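Local coordinates for protein hydroquinone dioxygenase large subunit (Pseudomonas sp., PDB 4ZXA) that catalyses, together with its small subunit, the probably iron-dependent cleavage of the hydroquinone ring by dioxygen, at residues 272-278 and 299-305; 96-102 and 116-122; 191-197 and 308-312; 63-67 and 152-156; 133-137 and 164-168. All coordinates share one frame; numbering follows the deposited sequence.

Overall arrangement
Contacts 1 and 2 are antiparallel strand pairs in the same long sheet, with centres about 22 Å apart. Contact 1 lies at the cadmium site and carries one of its ligands. Contact 2 is at the other end of the sheet within this chain, where one face is mostly polar. Contact 3 encloses contact 1 along the chain; strand 301-307 leads into strand 310-318 of another sheet. It is rich in charge and reaches the small subunit and a second copy of this protein. Contacts 4 and 5 touch through Leu67, Phe66, Leu133, Trp136 and Thr137. Contact 4 is buried and mainly apolar; the other four are partly buried. Contact 5 adds a surface salt bridge to an apolar centre.

Contact 1 (272-278 and 299-305); sequences VWDVGDK and ADIRHQG. With CD (cadmium ion), chain I.
Gly276 N donates to Arg302 O at 2.9 Å in an almost straight bond (176° at the hydrogen). Arg302 N returns a bond to Gly276 O, and Asp274 and Gln304 pair in the same two-way manner. Trp273, Val275 and His303 share one face of these antiparallel strands. Gly305 CA sits over the six-membered ring of Trp273, 3.7 Å from its centroid. Trp273 CZ3 lies over a face of the His303 imidazole, with the ring planes 41° apart. His303 NE2 binds the cadmium ion at 2.2 Å; His256, Asn258 and Glu262 are its other protein ligands. Lys278 bends at chi3 (59°), which brings NZ to Ala299 O at 3.1 Å, in the carbonyl plane. NZ also donates to Asn258 O. A methionine in place of Lys278 would probably leave the carbonyls of Ala299 and Asn258 without this shared donor. Bound 4-hydroxybenzonitrile touches Trp273 and His303. The backbone ladder of this cupin enzyme thus sets a metal ligand and an aromatic pocket wall side by side.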
# COMPACT_ATOMS: atom_id res chain seq x y z
N VAL E 272 2.48 -16.57 -2.81
CA VAL E 272 2.54 -16.10 -4.19
C VAL E 272 3.64 -15.04 -4.40
O VAL E 272 3.71 -14.03 -3.69
CB VAL E 272 1.19 -15.56 -4.67
CG1 VAL E 272 1.34 -14.94 -6.08
CG2 VAL E 272 0.16 -16.65 -4.66
N TRP E 273 4.47 -15.28 -5.41
CA TRP E 273 5.54 -14.34 -5.74
C TRP E 273 5.32 -13.59 -7.05
O TRP E 273 5.16 -14.20 -8.11
CB TRP E 273 6.89 -15.06 -5.75
CG TRP E 273 7.31 -15.53 -4.40
CD1 TRP E 273 7.03 -16.74 -3.84
CD2 TRP E 273 8.06 -14.80 -3.42
NE1 TRP E 273 7.58 -16.82 -2.59
CE2 TRP E 273 8.22 -15.64 -2.30
CE3 TRP E 273 8.64 -13.52 -3.38
CZ2 TRP E 273 8.91 -15.25 -1.16
CZ3 TRP E 273 9.33 -13.13 -2.24
CH2 TRP E 273 9.45 -13.99 -1.15
N ASP E 274 5.29 -12.26 -6.98
CA ASP E 274 5.38 -11.41 -8.17
C ASP E 274 6.84 -11.34 -8.56
O ASP E 274 7.68 -10.93 -7.75
CB ASP E 274 4.92 -9.99 -7.86
CG ASP E 274 3.56 -9.66 -8.45
OD1 ASP E 274 2.74 -10.59 -8.64
OD2 ASP E 274 3.32 -8.46 -8.72
N VAL E 275 7.17 -11.72 -9.79
CA VAL E 275 8.56 -11.67 -10.20
C VAL E 275 8.74 -10.78 -11.40
O VAL E 275 8.11 -10.99 -12.44
CB VAL E 275 9.11 -13.06 -10.49
CG1 VAL E 275 10.57 -12.97 -10.96
CG2 VAL E 275 8.96 -13.96 -9.26
N GLY E 276 9.61 -9.79 -11.26
CA GLY E 276 9.86 -8.85 -12.33
C GLY E 276 11.31 -8.51 -12.59
O GLY E 276 12.23 -9.02 -11.94
N ASP E 277 11.50 -7.62 -13.56
CA ASP E 277 12.81 -7.15 -13.97
C ASP E 277 13.45 -6.24 -12.92
O ASP E 277 12.82 -5.31 -12.42
CB ASP E 277 12.69 -6.40 -15.29
CG ASP E 277 13.43 -7.07 -16.40
OD1 ASP E 277 14.66 -7.27 -16.25
OD2 ASP E 277 12.78 -7.42 -17.42
N LYS E 278 14.69 -6.55 -12.56
CA LYS E 278 15.41 -5.80 -11.54
C LYS E 278 15.43 -4.33 -11.92
O LYS E 278 15.25 -3.46 -11.07
CB LYS E 278 16.83 -6.33 -11.38
CG LYS E 278 17.27 -6.49 -9.94
CD LYS E 278 18.45 -7.44 -9.83
CE LYS E 278 19.64 -6.96 -10.65
NZ LYS E 278 20.86 -7.79 -10.43
N ALA E 299 19.25 -14.30 -10.09
CA ALA E 299 20.01 -13.17 -9.59
C ALA E 299 19.64 -11.86 -10.28
O ALA E 299 20.12 -10.80 -9.87
CB ALA E 299 21.48 -13.45 -9.74
N ASP E 300 18.81 -11.92 -11.32
CA ASP E 300 18.53 -10.73 -12.13
C ASP E 300 17.07 -10.26 -12.08
O ASP E 300 16.61 -9.54 -12.96
CB ASP E 300 18.96 -10.95 -13.59
CG ASP E 300 18.25 -12.13 -14.26
OD1 ASP E 300 17.63 -12.95 -13.54
OD2 ASP E 300 18.31 -12.23 -15.50
N ILE E 301 16.36 -10.68 -11.04
CA ILE E 301 14.97 -10.26 -10.91
C ILE E 301 14.77 -9.57 -9.57
O ILE E 301 15.65 -9.57 -8.71
CB ILE E 301 13.96 -11.46 -11.09
CG1 ILE E 301 14.31 -12.65 -10.19
CG2 ILE E 301 13.91 -11.92 -12.55
CD1 ILE E 301 13.92 -12.47 -8.74
N ARG E 302 13.60 -8.97 -9.41
CA ARG E 302 13.14 -8.51 -8.11
C ARG E 302 11.78 -9.16 -7.87
O ARG E 302 11.11 -9.58 -8.82
CB ARG E 302 12.99 -6.99 -8.11
CG ARG E 302 11.93 -6.53 -9.08
CD ARG E 302 11.95 -5.03 -9.24
NE ARG E 302 10.60 -4.49 -9.13
CZ ARG E 302 10.26 -3.24 -9.44
NH1 ARG E 302 11.19 -2.40 -9.90
NH2 ARG E 302 9.00 -2.83 -9.29
N HIS E 303 11.36 -9.25 -6.61
CA HIS E 303 10.16 -10.00 -6.30
C HIS E 303 9.59 -9.62 -4.94
O HIS E 303 10.26 -8.97 -4.15
CB HIS E 303 10.47 -11.50 -6.37
CG HIS E 303 11.58 -11.93 -5.45
ND1 HIS E 303 12.05 -13.21 -5.43
CD2 HIS E 303 12.28 -11.24 -4.53
CE1 HIS E 303 13.02 -13.30 -4.52
NE2 HIS E 303 13.16 -12.12 -3.96
N GLN E 304 8.36 -10.03 -4.68
CA GLN E 304 7.69 -9.74 -3.42
C GLN E 304 6.70 -10.86 -3.21
O GLN E 304 6.13 -11.37 -4.18
CB GLN E 304 6.98 -8.37 -3.48
CG GLN E 304 6.43 -7.88 -2.15
CD GLN E 304 5.95 -6.43 -2.18
OE1 GLN E 304 5.50 -5.93 -3.21
NE2 GLN E 304 6.05 -5.74 -1.05
N GLY E 305 6.50 -11.29 -1.97
CA GLY E 305 5.64 -12.43 -1.70
C GLY E 305 4.33 -12.09 -1.02
O GLY E 305 4.20 -11.06 -0.34
CD CD I . 15.14 -12.02 -2.96
O HOH W 1 4.03 -7.32 -5.91
O HOH W 2 13.34 -1.94 -10.98

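Contact 2 (96-102 and 116-122)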
# COMPACT_ATOMS: atom_id res chain seq x y z
N GLY E 96 29.69 -3.32 3.80
CA GLY E 96 30.65 -2.51 4.54
C GLY E 96 30.19 -1.08 4.42
O GLY E 96 30.30 -0.27 5.33
N LYS E 97 29.64 -0.80 3.25
CA LYS E 97 28.98 0.45 2.91
C LYS E 97 27.55 0.15 2.43
O LYS E 97 27.29 -0.90 1.84
CB LYS E 97 29.75 1.19 1.80
CG LYS E 97 31.10 1.76 2.23
CD LYS E 97 32.01 2.00 1.02
CE LYS E 97 33.08 3.07 1.31
NZ LYS E 97 33.88 2.79 2.54
N VAL E 98 26.62 1.07 2.68
CA VAL E 98 25.25 0.90 2.20
C VAL E 98 24.76 2.16 1.52
O VAL E 98 24.80 3.24 2.11
CB VAL E 98 24.27 0.58 3.35
CG1 VAL E 98 22.84 0.58 2.83
CG2 VAL E 98 24.61 -0.74 4.02
N ASP E 99 24.29 2.03 0.28
CA ASP E 99 23.64 3.14 -0.41
C ASP E 99 22.22 3.35 0.11
O ASP E 99 21.45 2.40 0.21
CB ASP E 99 23.57 2.86 -1.91
CG ASP E 99 24.82 3.28 -2.65
OD1 ASP E 99 25.79 3.67 -1.98
OD2 ASP E 99 24.84 3.22 -3.90
N LEU E 100 21.88 4.59 0.46
CA LEU E 100 20.48 4.97 0.62
C LEU E 100 20.08 5.77 -0.59
O LEU E 100 20.75 6.76 -0.92
CB LEU E 100 20.25 5.79 1.89
CG LEU E 100 18.81 6.24 2.11
CD1 LEU E 100 17.85 5.06 2.10
CD2 LEU E 100 18.70 6.97 3.43
N TYR E 101 19.01 5.36 -1.26
CA TYR E 101 18.57 6.02 -2.48
C TYR E 101 17.08 6.36 -2.49
O TYR E 101 16.27 5.72 -1.82
CB TYR E 101 18.90 5.18 -3.71
CG TYR E 101 18.32 3.77 -3.67
CD1 TYR E 101 19.09 2.70 -3.24
CD2 TYR E 101 17.01 3.52 -4.08
CE1 TYR E 101 18.58 1.42 -3.22
CE2 TYR E 101 16.49 2.23 -4.06
CZ TYR E 101 17.29 1.19 -3.63
OH TYR E 101 16.80 -0.09 -3.59
N ALA E 102 16.74 7.38 -3.27
CA ALA E 102 15.35 7.80 -3.47
C ALA E 102 15.12 7.98 -4.95
O ALA E 102 15.60 8.95 -5.53
CB ALA E 102 15.06 9.11 -2.73
N TYR E 116 18.07 10.80 -5.82
CA TYR E 116 19.32 11.02 -5.11
C TYR E 116 19.78 9.74 -4.41
O TYR E 116 18.96 9.00 -3.86
CB TYR E 116 19.17 12.17 -4.11
CG TYR E 116 20.38 12.40 -3.23
CD1 TYR E 116 21.49 13.11 -3.69
CD2 TYR E 116 20.40 11.94 -1.92
CE1 TYR E 116 22.59 13.33 -2.87
CE2 TYR E 116 21.49 12.16 -1.09
CZ TYR E 116 22.59 12.85 -1.56
OH TYR E 116 23.66 13.05 -0.72
N THR E 117 21.08 9.49 -4.44
CA THR E 117 21.67 8.36 -3.70
C THR E 117 22.85 8.87 -2.87
O THR E 117 23.56 9.75 -3.32
CB THR E 117 22.25 7.29 -4.65
OG1 THR E 117 21.34 7.04 -5.72
CG2 THR E 117 22.54 5.99 -3.87
N GLU E 118 23.04 8.30 -1.68
CA GLU E 118 24.21 8.63 -0.87
C GLU E 118 24.73 7.40 -0.15
O GLU E 118 23.94 6.59 0.32
CB GLU E 118 23.91 9.73 0.15
CG GLU E 118 25.12 10.02 1.05
CD GLU E 118 25.00 11.33 1.82
OE1 GLU E 118 23.99 12.05 1.64
OE2 GLU E 118 25.93 11.65 2.60
N ASN E 119 26.05 7.28 -0.07
CA ASN E 119 26.69 6.09 0.51
C ASN E 119 27.02 6.28 1.98
O ASN E 119 27.32 7.38 2.41
CB ASN E 119 27.95 5.75 -0.28
CG ASN E 119 28.51 4.39 0.10
OD1 ASN E 119 29.45 4.30 0.89
ND2 ASN E 119 27.96 3.34 -0.48
N PHE E 120 26.95 5.20 2.76
CA PHE E 120 27.15 5.31 4.20
C PHE E 120 27.92 4.13 4.78
O PHE E 120 27.77 3.00 4.33
CB PHE E 120 25.80 5.42 4.93
CG PHE E 120 25.07 6.70 4.64
CD1 PHE E 120 25.29 7.83 5.40
CD2 PHE E 120 24.12 6.77 3.62
CE1 PHE E 120 24.60 9.02 5.15
CE2 PHE E 120 23.43 7.95 3.36
CZ PHE E 120 23.67 9.09 4.13
N GLU E 121 28.75 4.40 5.78
CA GLU E 121 29.40 3.33 6.52
C GLU E 121 28.32 2.58 7.28
O GLU E 121 27.54 3.17 8.03
CB GLU E 121 30.44 3.89 7.50
CG GLU E 121 31.59 4.67 6.86
CD GLU E 121 32.51 3.79 6.02
OE1 GLU E 121 32.64 2.59 6.34
OE2 GLU E 121 33.10 4.31 5.05
N THR E 122 28.26 1.27 7.10
CA THR E 122 27.17 0.50 7.68
C THR E 122 26.79 0.89 9.12
O THR E 122 25.61 1.08 9.43
CB THR E 122 27.44 -0.99 7.57
OG1 THR E 122 27.59 -1.33 6.19
CG2 THR E 122 26.30 -1.79 8.17
O HOH W 3 26.82 -3.49 4.87
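Lys97 runs across the Asn119 amide and ends at Glu121. Lys97 CB and CG each lie 3.3 Å from Asn119 OD1, and Lys97 CD passes the same oxygen at 3.4 Å. Lys97 CE lies between Asn119 OD1 and Glu121 OE2, 3.9 Å from each. The chain bends at chi4 (53°), and Lys97 NZ forms a salt bridge with Glu121 OE2 at 3.0 Å, on the syn side, tilted 25° from the carboxylate plane. Asn119 ND2 donates to Asp99 OD1 on the facing strand at 2.7 Å, close to straight (171°). The carboxylate and amide planes are nearly perpendicular. Val98, Leu100 and Phe120 are on the other face, where Leu100 CB meets Phe120 CE2 at 4.1 Å. Val98 N donates to Phe120 O, with a weak return bond; Leu100 pairs with Glu118 and Ala102 with Tyr116 both ways. Thr122 N, starting helix 122-136, donates to Gly96 O. One face is therefore mostly polar; the other is mostly apolar, with the Tyr116 OH to Glu118 OE1 bond as its exception.

Contact 3 (191-197 and 308-312); sequences NRQFADV and TKRSM
An Asx turn at Asn191 sets its amide flat on the guanidinium of Arg310. The two planes are 14° apart, and Asn191 ND2 is 3.2 Å from Arg310 CZ, over the centre of the group. ND2 also donates to Glu149, which forms a salt bridge with Arg310. Asn191 OD1 takes two bonds, from Gln193 N at 3.0 Å and from Arg192 NH1 at 2.8 Å. Gln193 CG is anti to the carbonyl carbon (chi1 -71°), and Gln193 OE1 accepts from Arg310 N at 2.8 Å, nearly along the C=O axis. Phe194 lies between Arg310 and Met312. Phe194 CE2 touches Arg310 CD at 3.5 Å, while Met312 CE covers a ring face, 4.2 Å from the centroid. Lys309 NZ bonds Gln193 O weakly, Thr12 of the small subunit, and Asp269 in a salt bridge. Arg192 NH1 and Arg310 NH1 lie 3.8 Å apart, and Glu249 forms salt bridges with both arginines. Loop 191-197 thus packs on strand 310-318, beside strand 241-249, with helix 219-224 touching Phe194, Val197 and Met312.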
# COMPACT_ATOMS: atom_id res chain seq x y z
N ASN E 191 1.73 -19.94 17.77
CA ASN E 191 1.00 -18.89 17.05
C ASN E 191 -0.39 -19.37 16.67
O ASN E 191 -0.57 -20.54 16.32
CB ASN E 191 1.78 -18.44 15.80
CG ASN E 191 1.14 -17.23 15.13
OD1 ASN E 191 0.20 -17.36 14.34
ND2 ASN E 191 1.66 -16.04 15.44
N ARG E 192 -1.38 -18.47 16.72
CA ARG E 192 -2.77 -18.85 16.50
C ARG E 192 -3.04 -19.46 15.13
O ARG E 192 -4.03 -20.18 14.95
CB ARG E 192 -3.72 -17.67 16.72
CG ARG E 192 -3.82 -16.75 15.51
CD ARG E 192 -2.80 -15.60 15.56
NE ARG E 192 -3.05 -14.63 14.49
CZ ARG E 192 -2.30 -14.49 13.39
NH1 ARG E 192 -1.22 -15.24 13.20
NH2 ARG E 192 -2.63 -13.59 12.48
N GLN E 193 -2.19 -19.17 14.14
CA GLN E 193 -2.41 -19.74 12.81
C GLN E 193 -1.61 -21.02 12.59
O GLN E 193 -1.54 -21.54 11.48
CB GLN E 193 -2.16 -18.72 11.70
CG GLN E 193 -3.24 -17.64 11.62
CD GLN E 193 -3.26 -16.86 10.30
OE1 GLN E 193 -2.44 -17.09 9.40
NE2 GLN E 193 -4.20 -15.95 10.18
N PHE E 194 -0.99 -21.53 13.65
CA PHE E 194 -0.36 -22.84 13.61
C PHE E 194 -0.92 -23.72 14.72
O PHE E 194 -0.34 -24.76 15.04
CB PHE E 194 1.17 -22.72 13.72
CG PHE E 194 1.84 -22.14 12.48
CD1 PHE E 194 1.50 -22.59 11.22
CD2 PHE E 194 2.78 -21.13 12.60
CE1 PHE E 194 2.10 -22.06 10.09
CE2 PHE E 194 3.39 -20.59 11.46
CZ PHE E 194 3.05 -21.05 10.20
N ALA E 195 -2.05 -23.32 15.30
CA ALA E 195 -2.60 -24.03 16.47
C ALA E 195 -2.90 -25.50 16.22
O ALA E 195 -3.10 -26.25 17.16
CB ALA E 195 -3.83 -23.31 17.03
N ASP E 196 -2.92 -25.92 14.96
CA ASP E 196 -3.24 -27.31 14.64
C ASP E 196 -2.00 -28.15 14.38
O ASP E 196 -2.11 -29.33 14.08
CB ASP E 196 -4.15 -27.39 13.40
CG ASP E 196 -3.48 -26.84 12.15
OD1 ASP E 196 -2.79 -25.80 12.27
OD2 ASP E 196 -3.63 -27.43 11.05
N VAL E 197 -0.83 -27.54 14.48
CA VAL E 197 0.43 -28.25 14.21
C VAL E 197 0.88 -29.14 15.38
O VAL E 197 0.94 -28.70 16.52
CB VAL E 197 1.54 -27.24 13.86
CG1 VAL E 197 2.93 -27.90 13.83
CG2 VAL E 197 1.22 -26.58 12.54
N THR E 308 -1.39 -15.50 2.45
CA THR E 308 -2.63 -15.21 3.14
C THR E 308 -2.67 -15.83 4.53
O THR E 308 -3.02 -15.16 5.49
CB THR E 308 -3.87 -15.66 2.35
OG1 THR E 308 -3.93 -14.96 1.10
CG2 THR E 308 -5.10 -15.35 3.14
N LYS E 309 -2.31 -17.11 4.62
CA LYS E 309 -2.17 -17.74 5.93
C LYS E 309 -0.70 -17.83 6.31
O LYS E 309 0.14 -18.15 5.48
CB LYS E 309 -2.77 -19.15 5.94
CG LYS E 309 -2.44 -19.92 7.21
CD LYS E 309 -3.10 -21.28 7.27
CE LYS E 309 -2.71 -22.07 8.54
NZ LYS E 309 -1.29 -22.51 8.56
N ARG E 310 -0.39 -17.55 7.58
CA ARG E 310 0.95 -17.81 8.10
C ARG E 310 1.42 -19.18 7.63
O ARG E 310 0.81 -20.20 7.97
CB ARG E 310 0.94 -17.76 9.62
CG ARG E 310 2.22 -17.21 10.26
CD ARG E 310 2.13 -17.31 11.78
NE ARG E 310 3.23 -16.70 12.51
CZ ARG E 310 3.33 -15.39 12.75
NH1 ARG E 310 2.40 -14.55 12.28
NH2 ARG E 310 4.35 -14.92 13.44
N SER E 311 2.51 -19.20 6.85
CA SER E 311 3.03 -20.42 6.25
C SER E 311 4.51 -20.65 6.55
O SER E 311 5.26 -19.72 6.84
CB SER E 311 2.82 -20.39 4.74
OG SER E 311 3.48 -19.28 4.16
N MET E 312 4.93 -21.91 6.44
CA MET E 312 6.30 -22.25 6.76
C MET E 312 7.10 -22.26 5.48
O MET E 312 6.82 -23.05 4.57
CB MET E 312 6.35 -23.61 7.43
CG MET E 312 5.47 -23.70 8.67
SD MET E 312 5.76 -25.25 9.53
CE MET E 312 4.80 -24.99 11.03
O HOH W 4 -5.04 -14.85 7.74

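Contact 4 (63-67 and 152-156); sequences ADIFL and SAFGR
The Phe154 ring and the Asp64 carboxylate meet at an angle, with their planes 54° apart. Phe154 CZ lies 3.8 Å from Asp64 OD1. Phe154 CE1 reaches the start of the helix: Ala63 N is 3.9 Å away, at the edge of the ring, and Ala63 CB is 4.2 Å away. Asp64 CG stands between the backbone N and the carbonyl carbon (chi1 57°). This turns Asp64 OD1 back to its own helix, where it accepts from Ile65 N at 2.7 Å, from above the carboxylate plane. Ala153 points its methyl at the helix. Ala153 CB packs on Asp64 CA at 3.8 Å and touches Leu67 CD1 at 4.0 Å, so it sits between two residues of the first turn. An ST turn shapes the loop: Phe154 N donates to Ser152 OG at 2.9 Å. The contact between the two segments is van der Waals packing. Outside it, Phe154 meets Tyr44 edge-to-face and also touches Phe250 of a second copy of this protein. Loop 152-156 therefore packs on the first turn of helix 63-75. Phe141 covers Asp64, Leu67 and Ala153, and Leu67 continues to Leu133 and Trp136 of helix 122-136.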
# COMPACT_ATOMS: atom_id res chain seq x y z
N ALA E 63 3.08 5.05 7.78
CA ALA E 63 4.01 4.76 8.87
C ALA E 63 4.14 3.28 9.17
O ALA E 63 5.23 2.81 9.53
CB ALA E 63 3.60 5.53 10.13
N ASP E 64 3.04 2.54 9.06
CA ASP E 64 3.14 1.11 9.30
C ASP E 64 3.98 0.43 8.21
O ASP E 64 4.88 -0.34 8.52
CB ASP E 64 1.78 0.43 9.50
CG ASP E 64 0.84 0.64 8.32
OD1 ASP E 64 1.12 1.51 7.46
OD2 ASP E 64 -0.20 -0.06 8.27
N ILE E 65 3.70 0.73 6.95
CA ILE E 65 4.49 0.20 5.84
C ILE E 65 5.97 0.52 6.02
O ILE E 65 6.84 -0.37 5.92
CB ILE E 65 3.94 0.69 4.47
CG1 ILE E 65 2.53 0.14 4.27
CG2 ILE E 65 4.84 0.29 3.33
CD1 ILE E 65 1.89 0.55 2.98
N PHE E 66 6.26 1.79 6.34
CA PHE E 66 7.63 2.24 6.55
C PHE E 66 8.33 1.49 7.66
O PHE E 66 9.46 1.04 7.48
CB PHE E 66 7.67 3.73 6.88
CG PHE E 66 9.06 4.29 6.93
CD1 PHE E 66 9.76 4.33 8.12
CD2 PHE E 66 9.67 4.76 5.78
CE1 PHE E 66 11.06 4.85 8.18
CE2 PHE E 66 10.97 5.28 5.82
CZ PHE E 66 11.66 5.33 7.02
N LEU E 67 7.67 1.37 8.81
CA LEU E 67 8.28 0.69 9.96
C LEU E 67 8.53 -0.80 9.72
O LEU E 67 9.59 -1.30 10.09
CB LEU E 67 7.45 0.88 11.23
CG LEU E 67 7.47 2.33 11.71
CD1 LEU E 67 6.38 2.55 12.73
CD2 LEU E 67 8.85 2.70 12.26
N SER E 152 -1.99 -0.36 15.98
CA SER E 152 -1.77 0.67 14.97
C SER E 152 -0.40 1.34 15.12
O SER E 152 0.08 1.55 16.23
CB SER E 152 -2.87 1.73 15.07
OG SER E 152 -2.71 2.75 14.09
N ALA E 153 0.22 1.70 13.99
CA ALA E 153 1.42 2.53 14.04
C ALA E 153 1.05 4.00 13.95
O ALA E 153 1.93 4.87 13.95
CB ALA E 153 2.37 2.16 12.92
N PHE E 154 -0.25 4.27 13.86
CA PHE E 154 -0.72 5.63 13.58
C PHE E 154 -0.93 6.46 14.85
O PHE E 154 -1.19 5.94 15.93
CB PHE E 154 -2.00 5.59 12.75
CG PHE E 154 -1.81 5.04 11.36
CD1 PHE E 154 -0.68 5.35 10.62
CD2 PHE E 154 -2.77 4.21 10.80
CE1 PHE E 154 -0.51 4.84 9.33
CE2 PHE E 154 -2.60 3.69 9.52
CZ PHE E 154 -1.47 4.01 8.78
N GLY E 155 -0.79 7.78 14.69
CA GLY E 155 -1.10 8.71 15.76
C GLY E 155 0.14 9.42 16.26
O GLY E 155 1.19 9.40 15.62
N ARG E 156 0.03 10.03 17.43
CA ARG E 156 1.16 10.74 17.99
C ARG E 156 2.04 9.81 18.83
O ARG E 156 1.63 8.70 19.20
CB ARG E 156 0.66 11.95 18.78
CG ARG E 156 -0.09 12.90 17.87
CD ARG E 156 -0.66 14.11 18.59
NE ARG E 156 -1.27 15.05 17.64
CZ ARG E 156 -2.09 16.03 17.99
NH1 ARG E 156 -2.41 16.21 19.27
NH2 ARG E 156 -2.60 16.83 17.06

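Contact 5 (133-137 and 164-168)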
# COMPACT_ATOMS: atom_id res chain seq x y z
N LEU E 133 13.49 3.43 14.43
CA LEU E 133 12.53 2.44 14.91
C LEU E 133 12.16 2.72 16.36
O LEU E 133 10.99 2.74 16.72
CB LEU E 133 13.08 1.01 14.78
CG LEU E 133 13.26 0.42 13.38
CD1 LEU E 133 14.12 -0.86 13.46
CD2 LEU E 133 11.91 0.14 12.74
N ARG E 134 13.18 2.93 17.19
CA ARG E 134 12.96 3.19 18.60
C ARG E 134 11.99 4.34 18.77
O ARG E 134 11.00 4.23 19.50
CB ARG E 134 14.29 3.50 19.30
CG ARG E 134 14.22 3.46 20.83
CD ARG E 134 15.60 3.70 21.46
NE ARG E 134 15.55 3.56 22.92
CZ ARG E 134 16.14 2.58 23.61
NH1 ARG E 134 16.85 1.64 22.98
NH2 ARG E 134 16.03 2.55 24.93
N ASP E 135 12.25 5.45 18.09
CA ASP E 135 11.45 6.64 18.27
C ASP E 135 10.05 6.56 17.63
O ASP E 135 9.07 7.01 18.22
CB ASP E 135 12.21 7.88 17.79
CG ASP E 135 11.50 9.17 18.16
OD1 ASP E 135 11.49 9.52 19.37
OD2 ASP E 135 10.94 9.84 17.26
N TRP E 136 9.94 5.97 16.44
CA TRP E 136 8.67 5.99 15.71
C TRP E 136 7.74 4.80 16.00
O TRP E 136 6.58 4.78 15.56
CB TRP E 136 8.91 6.10 14.20
CG TRP E 136 9.64 7.35 13.80
CD1 TRP E 136 10.06 8.35 14.63
CD2 TRP E 136 10.01 7.74 12.48
NE1 TRP E 136 10.68 9.33 13.90
CE2 TRP E 136 10.66 8.98 12.58
CE3 TRP E 136 9.86 7.15 11.22
CZ2 TRP E 136 11.17 9.65 11.46
CZ3 TRP E 136 10.36 7.82 10.11
CH2 TRP E 136 11.00 9.05 10.24
N THR E 137 8.25 3.83 16.74
CA THR E 137 7.43 2.68 17.10
C THR E 137 6.81 2.83 18.48
O THR E 137 7.49 2.74 19.50
CB THR E 137 8.22 1.37 17.03
OG1 THR E 137 8.87 1.27 15.76
CG2 THR E 137 7.28 0.19 17.23
N CYS E 164 9.91 -5.48 21.04
CA CYS E 164 9.61 -5.97 19.70
C CYS E 164 10.67 -5.60 18.69
O CYS E 164 10.90 -6.36 17.75
CB CYS E 164 8.24 -5.49 19.22
SG CYS E 164 6.92 -6.20 20.20
N ILE E 165 11.31 -4.45 18.87
CA ILE E 165 12.31 -4.03 17.91
C ILE E 165 13.74 -4.46 18.26
O ILE E 165 14.61 -4.49 17.40
CB ILE E 165 12.25 -2.53 17.63
CG1 ILE E 165 12.50 -1.75 18.91
CG2 ILE E 165 10.89 -2.15 17.03
CD1 ILE E 165 12.87 -0.30 18.67
N GLU E 166 13.99 -4.79 19.52
CA GLU E 166 15.32 -5.29 19.91
C GLU E 166 15.25 -6.75 20.32
O GLU E 166 15.51 -7.09 21.47
CB GLU E 166 15.92 -4.49 21.06
CG GLU E 166 15.96 -2.99 20.90
CD GLU E 166 16.58 -2.33 22.12
OE1 GLU E 166 15.94 -1.44 22.72
OE2 GLU E 166 17.70 -2.71 22.49
N ARG E 167 14.88 -7.61 19.39
CA ARG E 167 14.85 -9.02 19.72
C ARG E 167 16.28 -9.57 19.73
O ARG E 167 16.97 -9.56 18.72
CB ARG E 167 13.91 -9.78 18.78
CG ARG E 167 12.44 -9.83 19.29
CD ARG E 167 11.44 -9.61 18.17
NE ARG E 167 10.09 -10.04 18.52
CZ ARG E 167 8.98 -9.41 18.13
NH1 ARG E 167 9.08 -8.31 17.40
NH2 ARG E 167 7.77 -9.86 18.47
N PHE E 168 16.74 -9.98 20.90
CA PHE E 168 18.06 -10.57 21.04
C PHE E 168 17.98 -12.03 20.63
O PHE E 168 17.09 -12.76 21.07
CB PHE E 168 18.54 -10.47 22.49
CG PHE E 168 19.90 -11.05 22.73
CD1 PHE E 168 20.06 -12.41 22.96
CD2 PHE E 168 21.02 -10.23 22.75
CE1 PHE E 168 21.31 -12.94 23.20
CE2 PHE E 168 22.27 -10.76 22.99
CZ PHE E 168 22.42 -12.11 23.21
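Ile165 has CG1 between its backbone N and carbonyl carbon (chi1 61°), and chi2 is extended at 163°. These torsions carry CD1 onto the backbone of helix 122-136. There Ile165 CD1 lies 3.5 Å from Arg134 CA and 4.1 Å from Leu133 CB. The other branch, Ile165 CG2, passes Thr137 OG1 at 4.2 Å. Ile165 thus covers the last turn of the helix with both branches. Arg134 has CG anti to its backbone N and stays extended as far as NE. The side chains of Arg134 and Glu166 cross obliquely. Arg134 NH1 and Glu166 OE1 form a salt bridge at 3.2 Å, with the guanidinium and carboxylate planes 47° apart. Both residues are exposed, so solvent probably weakens this pair. Thr137 closes the helix end. Thr137 OG1 donates to Leu133 O at 2.8 Å, and Thr137 N donates to the same oxygen at 2.9 Å. The two donors come from opposite faces of the carbonyl plane. A valine replacing Thr137 would probably leave Leu133 O with the backbone donor alone and hold the helix end less firmly. Helix 63-75 lies beside the contact, with Leu67 on Thr137, Met71 on Ile165 and Val74 on Leu133. Here the end of helix 162-165 is held by Ile165, and the residue after it adds an ion pair at the surface.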